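Local coordinates for protein S12 family peptidase (PDB 3WWX) that probably hydrolyses amide bonds with D-stereospecificity, as an S12-family peptidase built on the serine beta-lactamase fold, at residues Asp20-Ala25 with Asn325-Trp330. Residues are numbered along the deposited sequence; the frame is centred on the assembly and turned at random.
With DIA (octane 1,8-diamine), chain B.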
ATOM      1  N   ASP A  20      10.729   2.156 -21.212  1.00 19.29           N
ATOM      2  CA  ASP A  20      11.400   3.011 -20.235  1.00 18.67           C
ATOM      3  C   ASP A  20      12.381   2.226 -19.360  1.00 18.68           C
ATOM      4  O   ASP A  20      13.107   2.814 -18.562  1.00 22.06           O
ATOM      5  CB  ASP A  20      10.359   3.690 -19.327  1.00 22.69           C
ATOM      6  CG  ASP A  20      10.927   4.846 -18.533  1.00 26.76           C
ATOM      7  OD1 ASP A  20      11.619   5.699 -19.141  1.00 30.64           O
ATOM      8  OD2 ASP A  20      10.683   4.918 -17.303  1.00 24.60           O
ATOM      9  N   GLY A  21      12.366   0.899 -19.494  1.00 16.95           N
ATOM     10  CA  GLY A  21      13.289   0.044 -18.762  1.00 16.63           C
ATOM     11  C   GLY A  21      12.663  -1.013 -17.868  1.00 18.84           C
ATOM     12  O   GLY A  21      13.394  -1.807 -17.286  1.00 18.28           O
ATOM     13  N   VAL A  22      11.340  -1.042 -17.743  1.00 15.87           N
ATOM     14  CA  VAL A  22      10.712  -2.116 -16.973  1.00 12.68           C
ATOM     15  C   VAL A  22      10.878  -3.460 -17.690  1.00 14.16           C
ATOM     16  O   VAL A  22      10.442  -3.612 -18.834  1.00 14.85           O
ATOM     17  CB  VAL A  22       9.203  -1.843 -16.743  1.00 12.45           C
ATOM     18  CG1 VAL A  22       8.517  -3.034 -16.063  1.00 12.97           C
ATOM     19  CG2 VAL A  22       9.021  -0.598 -15.907  1.00 14.34           C
ATOM     20  N   PRO A  23      11.475  -4.467 -17.025  1.00 13.28           N
ATOM     21  CA  PRO A  23      11.602  -5.751 -17.731  1.00 13.72           C
ATOM     22  C   PRO A  23      10.276  -6.420 -18.086  1.00 15.25           C
ATOM     23  O   PRO A  23      10.145  -7.005 -19.159  1.00 15.21           O
ATOM     24  CB  PRO A  23      12.429  -6.603 -16.750  1.00 14.77           C
ATOM     25  CG  PRO A  23      13.289  -5.589 -16.047  1.00 11.89           C
ATOM     26  CD  PRO A  23      12.333  -4.423 -15.830  1.00 13.51           C
ATOM     27  N   GLY A  24       9.290  -6.343 -17.196  1.00 12.63           N
ATOM     28  CA  GLY A  24       7.999  -6.931 -17.445  1.00 12.45           C
ATOM     29  C   GLY A  24       6.896  -6.171 -16.723  1.00 12.43           C
ATOM     30  O   GLY A  24       6.992  -5.923 -15.514  1.00 12.18           O
ATOM     31  N   ALA A  25       5.859  -5.805 -17.472  1.00 12.83           N
ATOM     32  CA  ALA A  25       4.726  -5.045 -16.965  1.00 11.95           C
ATOM     33  C   ALA A  25       3.458  -5.857 -17.137  1.00 11.98           C
ATOM     34  O   ALA A  25       3.259  -6.524 -18.149  1.00 13.05           O
ATOM     35  CB  ALA A  25       4.610  -3.728 -17.719  1.00 13.28           C
ATOM     36  N   ASN A 325       1.393  -3.997 -12.166  1.00  9.97           N
ATOM     37  CA  ASN A 325       2.718  -4.052 -11.559  1.00 10.32           C
ATOM     38  C   ASN A 325       3.825  -3.888 -12.584  1.00 10.11           C
ATOM     39  O   ASN A 325       3.746  -4.454 -13.692  1.00 10.67           O
ATOM     40  CB  ASN A 325       2.897  -5.387 -10.819  1.00  9.22           C
ATOM     41  CG  ASN A 325       4.226  -5.472 -10.074  1.00 10.21           C
ATOM     42  OD1 ASN A 325       5.178  -6.118 -10.520  1.00  9.77           O
ATOM     43  ND2 ASN A 325       4.306  -4.805  -8.931  1.00  9.27           N
ATOM     44  N   PHE A 326       4.858  -3.155 -12.185  1.00  9.20           N
ATOM     45  CA  PHE A 326       6.135  -3.123 -12.885  1.00 10.28           C
ATOM     46  C   PHE A 326       7.159  -3.824 -12.010  1.00  9.90           C
ATOM     47  O   PHE A 326       7.223  -3.563 -10.805  1.00 10.50           O
ATOM     48  CB  PHE A 326       6.617  -1.681 -13.078  1.00 11.25           C
ATOM     49  CG  PHE A 326       5.661  -0.781 -13.831  1.00 10.38           C
ATOM     50  CD1 PHE A 326       4.824  -1.275 -14.812  1.00 12.33           C
ATOM     51  CD2 PHE A 326       5.655   0.568 -13.567  1.00 13.52           C
ATOM     52  CE1 PHE A 326       3.972  -0.430 -15.505  1.00 13.77           C
ATOM     53  CE2 PHE A 326       4.805   1.434 -14.266  1.00 14.27           C
ATOM     54  CZ  PHE A 326       3.972   0.921 -15.234  1.00 12.39           C
ATOM     55  N   ASN A 327       8.021  -4.656 -12.608  1.00  9.65           N
ATOM     56  CA  ASN A 327       9.049  -5.385 -11.845  1.00 10.50           C
ATOM     57  C   ASN A 327      10.422  -4.704 -11.894  1.00 10.84           C
ATOM     58  O   ASN A 327      11.464  -5.355 -11.739  1.00 11.53           O
ATOM     59  CB  ASN A 327       9.133  -6.844 -12.273  1.00 10.33           C
ATOM     60  CG  ASN A 327       9.623  -7.014 -13.684  1.00 10.45           C
ATOM     61  OD1 ASN A 327       9.763  -6.042 -14.430  1.00 11.60           O
ATOM     62  ND2 ASN A 327       9.917  -8.259 -14.049  1.00 11.97           N
ATOM     63  N   ALA A 328      10.418  -3.394 -12.102  1.00 12.43           N
ATOM     64  CA  ALA A 328      11.598  -2.567 -11.845  1.00 12.47           C
ATOM     65  C   ALA A 328      11.119  -1.433 -10.984  1.00 14.61           C
ATOM     66  O   ALA A 328      10.023  -0.897 -11.198  1.00 14.91           O
ATOM     67  CB  ALA A 328      12.186  -2.036 -13.125  1.00 16.04           C
ATOM     68  N   ASP A 329      11.925  -1.032 -10.022  1.00 14.74           N
ATOM     69  CA  ASP A 329      11.511   0.050  -9.141  1.00 14.76           C
ATOM     70  C   ASP A 329      12.141   1.388  -9.511  1.00 17.55           C
ATOM     71  O   ASP A 329      11.964   2.366  -8.783  1.00 22.56           O
ATOM     72  CB  ASP A 329      11.757  -0.304  -7.678  1.00 15.46           C
ATOM     73  CG  ASP A 329      13.194  -0.675  -7.389  1.00 16.12           C
ATOM     74  OD1 ASP A 329      14.099  -0.318  -8.173  1.00 16.68           O
ATOM     75  OD2 ASP A 329      13.419  -1.330  -6.353  1.00 14.22           O
ATOM     76  N   TRP A 330      12.835   1.439 -10.649  1.00 14.93           N
ATOM     77  CA  TRP A 330      13.540   2.644 -11.100  1.00 17.71           C
ATOM     78  C   TRP A 330      12.984   3.201 -12.403  1.00 18.59           C
ATOM     79  O   TRP A 330      13.465   4.237 -12.891  1.00 21.39           O
ATOM     80  CB  TRP A 330      15.031   2.354 -11.301  1.00 16.47           C
ATOM     81  CG  TRP A 330      15.325   1.495 -12.508  1.00 15.88           C
ATOM     82  CD1 TRP A 330      15.486   1.919 -13.803  1.00 17.21           C
ATOM     83  CD2 TRP A 330      15.469   0.071 -12.545  1.00 15.44           C
ATOM     84  NE1 TRP A 330      15.712   0.856 -14.632  1.00 17.58           N
ATOM     85  CE2 TRP A 330      15.714  -0.295 -13.883  1.00 15.32           C
ATOM     86  CE3 TRP A 330      15.416  -0.932 -11.574  1.00 13.42           C
ATOM     87  CZ2 TRP A 330      15.894  -1.600 -14.270  1.00 17.25           C
ATOM     88  CZ3 TRP A 330      15.605  -2.225 -11.961  1.00 13.49           C
ATOM     89  CH2 TRP A 330      15.844  -2.558 -13.291  1.00 16.36           C
TER
HETATM   90  N1  DIA B 401      16.281   0.965  -3.165  1.00 34.88           N
HETATM   91  C1  DIA B 401      15.788  -0.271  -2.651  1.00 27.45           C
HETATM   92  C2  DIA B 401      14.379  -0.674  -3.033  1.00 28.36           C
HETATM   93  C3  DIA B 401      13.424   0.461  -3.204  1.00 28.24           C
HETATM   94  C4  DIA B 401      12.242   0.523  -2.261  1.00 31.68           C
HETATM   95  C5  DIA B 401      10.923   0.504  -2.988  1.00 33.32           C
HETATM   96  C6  DIA B 401      10.814   1.510  -4.108  1.00 31.32           C
HETATM   97  C7  DIA B 401       9.554   1.324  -4.891  1.00 31.80           C
HETATM   98  C8  DIA B 401       9.407   2.488  -5.831  1.00 32.97           C
HETATM   99  N8  DIA B 401       8.535   2.103  -6.885  1.00 34.07           N
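Asn327 reaches across to Gly24 and holds it by both its side chain and its backbone. With chi1 at 66°, CG sits between the backbone N and the carbonyl carbon. Asn327 CB lies 4.0 Å from Gly24 O and CG closer to the same oxygen, before the amide divides into OD1 and ND2. OD1 takes the Gly24 N-H in a 2.8 Å bond, bent to 146° at the hydrogen, the donor tilted 29° from the carbonyl plane; ND2 is hydrogen-bonded to Pro210 O. Asn327 OD1 also rests against the Pro23 ring, 3.3 Å from Pro23 CD. Asn327 N returns a weak bond of 3.3 Å to Gly24 O, a carbonyl that also accepts from Arg43.

This pairing closes the end of two neighbouring antiparallel strands, 24-31 and 320-326, in the central sheet of the beta-lactamase-like fold, joining residues some 300 positions apart. Ala25 and Phe326 form a non-hydrogen-bonded pair there, and their side chains share the sheet face covered by helix 8-19. Ala25 CB meets CD1 and CE1 of Phe326, while helix 334-343 also touches this phenylalanine. Both methyls of Val22 pack on Phe326 CB, CG1 at 3.8 Å, with the two side chains crossing at about a right angle.

Farther along, Ala328 CB touches Pro23 CD at 3.6 Å and also lies over one face of the Trp330 indole, offset toward the rim. Trp330 CZ2 approaches the carbonyl O of Gly21, whose positive phi belongs to the Schellman motif ending helix 8-19. Between Ala328 and Trp330, Asp329, whose CB points away from the 20-25 segment, belongs to the ligand pocket: its OD2, hydrogen-bonded by Ser213 and Gly307, lies 3.5 Å from C2 of the bound octane 1,8-diamine.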